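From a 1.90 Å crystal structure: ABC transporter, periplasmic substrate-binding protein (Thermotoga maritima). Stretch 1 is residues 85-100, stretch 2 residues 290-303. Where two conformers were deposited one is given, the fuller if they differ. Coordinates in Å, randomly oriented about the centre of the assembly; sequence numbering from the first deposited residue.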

# COMPACT_ATOMS: atom_id res chain seq x y z
N GLY A 85 0.42 -12.01 1.94
CA GLY A 85 0.05 -11.07 2.99
C GLY A 85 1.17 -10.64 3.93
O GLY A 85 1.02 -9.63 4.64
N VAL A 86 2.28 -11.35 3.91
CA VAL A 86 3.46 -10.95 4.67
C VAL A 86 3.94 -9.53 4.29
O VAL A 86 4.55 -8.83 5.12
N MSE A 87 3.65 -9.09 3.06
CA MSE A 87 4.12 -7.79 2.58
C MSE A 87 3.32 -6.57 3.10
O MSE A 87 3.66 -5.43 2.76
N ASN A 88 2.30 -6.81 3.92
CA ASN A 88 1.53 -5.72 4.56
C ASN A 88 1.73 -5.70 6.08
O ASN A 88 1.05 -4.97 6.81
N LEU A 89 2.68 -6.50 6.55
CA LEU A 89 2.94 -6.57 7.97
C LEU A 89 3.98 -5.52 8.40
O LEU A 89 4.82 -5.06 7.60
N ALA A 90 3.88 -5.13 9.67
CA ALA A 90 4.74 -4.08 10.23
C ALA A 90 6.19 -4.40 9.99
O ALA A 90 6.61 -5.53 10.18
N TYR A 91 6.94 -3.40 9.55
CA TYR A 91 8.40 -3.47 9.30
C TYR A 91 8.89 -4.44 8.24
O TYR A 91 10.09 -4.59 8.10
N PHE A 92 7.98 -5.06 7.47
CA PHE A 92 8.38 -5.95 6.38
C PHE A 92 9.56 -5.42 5.54
O PHE A 92 10.55 -6.12 5.33
N ILE A 93 9.48 -4.20 5.02
CA ILE A 93 10.55 -3.74 4.11
C ILE A 93 11.87 -3.59 4.89
O ILE A 93 12.96 -3.69 4.30
N ASP A 94 11.77 -3.36 6.20
CA ASP A 94 12.98 -3.22 7.03
C ASP A 94 13.62 -4.57 7.30
O ASP A 94 14.83 -4.70 7.24
N PHE A 95 12.80 -5.56 7.61
CA PHE A 95 13.25 -6.94 7.71
C PHE A 95 13.85 -7.44 6.41
O PHE A 95 14.74 -8.29 6.43
N MSE A 96 13.40 -6.92 5.27
CA MSE A 96 14.00 -7.32 3.99
C MSE A 96 15.31 -6.56 3.72
O MSE A 96 15.99 -6.84 2.72
N GLY A 97 15.65 -5.60 4.59
CA GLY A 97 16.93 -4.89 4.54
C GLY A 97 16.93 -3.52 3.88
O GLY A 97 17.98 -2.91 3.73
N ALA A 98 15.75 -3.04 3.48
CA ALA A 98 15.65 -1.75 2.81
C ALA A 98 15.67 -0.67 3.87
O ALA A 98 14.94 -0.74 4.86
N LYS A 99 16.55 0.32 3.68
CA LYS A 99 16.67 1.43 4.61
C LYS A 99 16.63 2.80 3.94
O LYS A 99 16.77 3.80 4.62
N THR A 100 16.45 2.84 2.62
CA THR A 100 16.26 4.09 1.86
C THR A 100 15.20 3.84 0.78
O THR A 100 14.92 2.69 0.48
N ASP A 290 12.67 4.25 19.78
CA ASP A 290 13.26 2.93 19.93
C ASP A 290 12.71 2.00 18.85
O ASP A 290 11.84 1.19 19.13
N LYS A 291 13.20 2.13 17.61
CA LYS A 291 12.62 1.38 16.48
C LYS A 291 12.89 -0.12 16.59
O LYS A 291 12.04 -0.93 16.25
N GLU A 292 14.06 -0.49 17.12
CA GLU A 292 14.36 -1.90 17.40
C GLU A 292 13.34 -2.53 18.36
O GLU A 292 12.92 -3.67 18.18
N ALA A 293 12.91 -1.79 19.38
CA ALA A 293 11.89 -2.30 20.29
C ALA A 293 10.57 -2.58 19.54
O ALA A 293 9.86 -3.55 19.85
N PHE A 294 10.26 -1.73 18.57
CA PHE A 294 9.03 -1.88 17.77
C PHE A 294 9.17 -3.05 16.80
O PHE A 294 8.25 -3.86 16.67
N MSE A 295 10.32 -3.15 16.16
CA MSE A 295 10.59 -4.27 15.27
C MSE A 295 10.47 -5.60 16.01
O MSE A 295 9.93 -6.57 15.47
N GLU A 296 10.94 -5.63 17.26
CA GLU A 296 10.87 -6.84 18.08
C GLU A 296 9.41 -7.18 18.44
O GLU A 296 9.02 -8.33 18.39
N LYS A 297 8.62 -6.17 18.78
CA LYS A 297 7.19 -6.38 19.02
C LYS A 297 6.47 -6.84 17.75
O LYS A 297 5.58 -7.67 17.83
N ALA A 298 6.86 -6.31 16.60
CA ALA A 298 6.21 -6.64 15.32
C ALA A 298 6.22 -8.14 14.98
O ALA A 298 5.26 -8.65 14.40
N LYS A 299 7.30 -8.83 15.34
CA LYS A 299 7.45 -10.27 15.07
C LYS A 299 6.26 -11.10 15.53
O LYS A 299 5.90 -12.08 14.89
N GLN A 300 5.61 -10.70 16.62
CA GLN A 300 4.45 -11.43 17.12
C GLN A 300 3.21 -11.39 16.18
O GLN A 300 2.36 -12.27 16.23
N ALA A 301 3.10 -10.35 15.35
CA ALA A 301 2.05 -10.31 14.34
C ALA A 301 2.33 -11.36 13.26
O ALA A 301 1.42 -12.03 12.79
N TYR A 302 3.59 -11.52 12.88
CA TYR A 302 3.98 -12.52 11.90
C TYR A 302 3.60 -13.93 12.41
O TYR A 302 3.02 -14.74 11.67
N LYS A 303 3.86 -14.18 13.69
CA LYS A 303 3.52 -15.45 14.31
C LYS A 303 2.02 -15.65 14.48
O LYS A 303 1.51 -16.73 14.20

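One helix, 291-303, lays its flank against a 3-10 segment, a tight turn and a short helix, and aromatic rings do most of the filling. Val86 (p) points sideways, yet its CG2 reaches Tyr302 CE1 at 3.6 Å. Met87 and Asn88 turn away, and the next inward residue is Leu89, mt, whose CD1 sits 3.7 Å from the Tyr302 ring centroid, almost on the ring normal, while its CD2 lies 4.3 Å from Ala301 CB.

Ala90 marks a close approach of the backbones: its CB meets Ala298 CB at 3.9 Å, two small side chains that let the chains draw near. Its carbonyl supplies the direct polar link, Tyr302 OH donating to Ala90 O at 2.8 Å. Tyr302 (m) starts sideways from its helix, but its end reaches into the turn, so one residue offers both a ring face to Leu89 and a hydroxyl to the backbone.

Tyr91, also m, points toward the helix from a backbone with positive phi, in the type II turn. Met295 (selenomethionine, mtt) covers one face of its ring, CG 3.8 Å from the centroid, and Ala298 CB lies at the ring edge, 3.9 Å from Tyr91 CD1. Tyr91 OH approaches Phe294 CB at 3.5 Å and finds its hydrogen bond elsewhere in the structure.

One turn on, Asp94 (m) works through water: two waters each donate to one of its carboxylate oxygens and accept from Lys291 NZ. Asp94 OD1 also takes a salt bridge from Lys99 NZ at 2.8 Å, within its own stretch.

Phe95 (m) closes the packing. Its edge is directed at the face of Tyr302, centroids 5.6 Å apart, and Lys299 spans one face of the Phe95 ring, with NZ 4.5 Å from the centroid in a cation-pi contact.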

# COMPACT_ATOMS: atom_id res chain seq x y z
CB VAL A 86 4.63 -12.00 4.52
CG1 VAL A 86 5.27 -11.88 3.18
CG2 VAL A 86 5.66 -11.82 5.66
CB MSE A 87 4.19 -7.78 1.06
CG MSE A 87 4.97 -8.97 0.51
SE MSE A 87 5.43 -8.88 -1.34
CE MSE A 87 5.75 -6.97 -1.53
CB ASN A 88 0.03 -5.84 4.23
CG ASN A 88 -0.60 -4.48 3.88
OD1 ASN A 88 -0.61 -3.57 4.70
ND2 ASN A 88 -1.08 -4.36 2.67
CB LEU A 89 3.35 -8.00 8.37
CG LEU A 89 2.18 -8.98 8.51
CD1 LEU A 89 2.70 -10.33 8.95
CD2 LEU A 89 1.16 -8.49 9.49
CB ALA A 90 4.47 -3.91 11.73
CB TYR A 91 9.20 -3.65 10.61
CG TYR A 91 9.04 -2.46 11.50
CD1 TYR A 91 8.20 -2.51 12.59
CD2 TYR A 91 9.69 -1.26 11.21
CE1 TYR A 91 8.01 -1.39 13.39
CE2 TYR A 91 9.51 -0.14 12.03
CZ TYR A 91 8.69 -0.22 13.11
OH TYR A 91 8.49 0.90 13.90
CB PHE A 92 7.18 -6.31 5.45
CG PHE A 92 7.60 -7.04 4.19
CD1 PHE A 92 7.83 -8.42 4.22
CD2 PHE A 92 7.83 -6.36 3.01
CE1 PHE A 92 8.26 -9.10 3.08
CE2 PHE A 92 8.28 -7.02 1.87
CZ PHE A 92 8.48 -8.40 1.90
CB ILE A 93 10.19 -2.44 3.33
CG1 ILE A 93 10.87 -2.43 1.96
CG2 ILE A 93 10.58 -1.20 4.09
CD1 ILE A 93 10.21 -3.34 0.93
CB ASP A 94 12.69 -2.51 8.34
CG ASP A 94 12.66 -1.01 8.19
OD1 ASP A 94 13.69 -0.36 8.49
OD2 ASP A 94 11.64 -0.49 7.73
CB PHE A 95 12.12 -7.85 8.14
CG PHE A 95 11.57 -7.55 9.51
CD1 PHE A 95 12.41 -7.23 10.56
CD2 PHE A 95 10.22 -7.67 9.77
CE1 PHE A 95 11.90 -6.99 11.83
CE2 PHE A 95 9.71 -7.43 11.02
CZ PHE A 95 10.55 -7.08 12.06
CB MSE A 96 13.02 -7.14 2.84
CG MSE A 96 11.72 -7.94 2.98
SE MSE A 96 11.96 -9.89 3.13
CE MSE A 96 12.98 -10.18 1.47
CB ALA A 98 14.38 -1.66 2.01
CB LYS A 99 17.97 1.32 5.42
CG LYS A 99 18.07 0.09 6.29
CD LYS A 99 17.21 0.21 7.53
CE LYS A 99 16.81 -1.15 8.03
NZ LYS A 99 16.20 -1.06 9.37
CB THR A 100 17.52 4.54 1.17
OG1 THR A 100 17.82 3.67 0.06
CG2 THR A 100 18.69 4.55 2.16
CB ASP A 290 12.92 2.40 21.32
CG ASP A 290 13.76 1.21 21.70
OD1 ASP A 290 14.55 0.73 20.85
OD2 ASP A 290 13.63 0.77 22.87
CB LYS A 291 13.11 1.93 15.13
CG LYS A 291 12.46 3.29 14.76
CD LYS A 291 12.92 3.82 13.39
CE LYS A 291 12.15 3.21 12.24
NZ LYS A 291 12.68 3.65 10.94
CB GLU A 292 15.80 -2.04 17.93
CG GLU A 292 16.24 -3.47 18.35
CD GLU A 292 16.35 -4.47 17.20
OE1 GLU A 292 16.28 -4.08 16.02
OE2 GLU A 292 16.53 -5.68 17.48
CB ALA A 293 11.65 -1.32 21.42
CB PHE A 294 8.70 -0.59 17.02
CG PHE A 294 8.06 0.46 17.88
CD1 PHE A 294 6.73 0.38 18.20
CD2 PHE A 294 8.79 1.54 18.35
CE1 PHE A 294 6.13 1.35 19.00
CE2 PHE A 294 8.20 2.52 19.13
CZ PHE A 294 6.87 2.42 19.46
CB MSE A 295 11.97 -4.13 14.64
CG MSE A 295 12.01 -3.01 13.64
SE MSE A 295 13.73 -2.59 12.89
CE MSE A 295 13.40 -0.72 12.43
CB GLU A 296 11.79 -6.71 19.32
CG GLU A 296 13.30 -6.73 18.94
CD GLU A 296 14.25 -6.40 20.10
OE1 GLU A 296 13.78 -6.21 21.25
OE2 GLU A 296 15.50 -6.31 19.87
CB LYS A 297 6.53 -5.11 19.54
CG LYS A 297 6.89 -4.73 20.95
CD LYS A 297 6.23 -5.63 21.96
CE LYS A 297 6.48 -5.12 23.36
NZ LYS A 297 6.44 -6.21 24.39
CB ALA A 298 6.83 -5.83 14.18
CB LYS A 299 8.75 -10.83 15.70
CG LYS A 299 10.05 -10.24 15.10
CD LYS A 299 10.31 -10.71 13.65
CE LYS A 299 11.78 -10.52 13.22
NZ LYS A 299 12.23 -11.50 12.17
CB GLN A 300 4.06 -10.91 18.51
CG GLN A 300 3.06 -11.79 19.28
CD GLN A 300 3.55 -13.23 19.48
OE1 GLN A 300 4.70 -13.47 19.84
NE2 GLN A 300 2.67 -14.19 19.23
CB ALA A 301 1.96 -8.92 13.72
CB TYR A 302 5.47 -12.45 11.58
CG TYR A 302 5.88 -11.22 10.78
CD1 TYR A 302 6.25 -11.33 9.46
CD2 TYR A 302 5.89 -9.96 11.36
CE1 TYR A 302 6.63 -10.20 8.72
CE2 TYR A 302 6.26 -8.83 10.63
CZ TYR A 302 6.62 -8.96 9.31
OH TYR A 302 6.98 -7.84 8.60
CB LYS A 303 4.23 -15.55 15.67
CG LYS A 303 5.76 -15.74 15.54
CD LYS A 303 6.53 -15.57 16.87
CE LYS A 303 5.73 -16.01 18.10
NZ LYS A 303 5.15 -17.39 18.00
O HOH W 1 10.95 2.07 9.28
O HOH W 2 14.15 2.30 9.30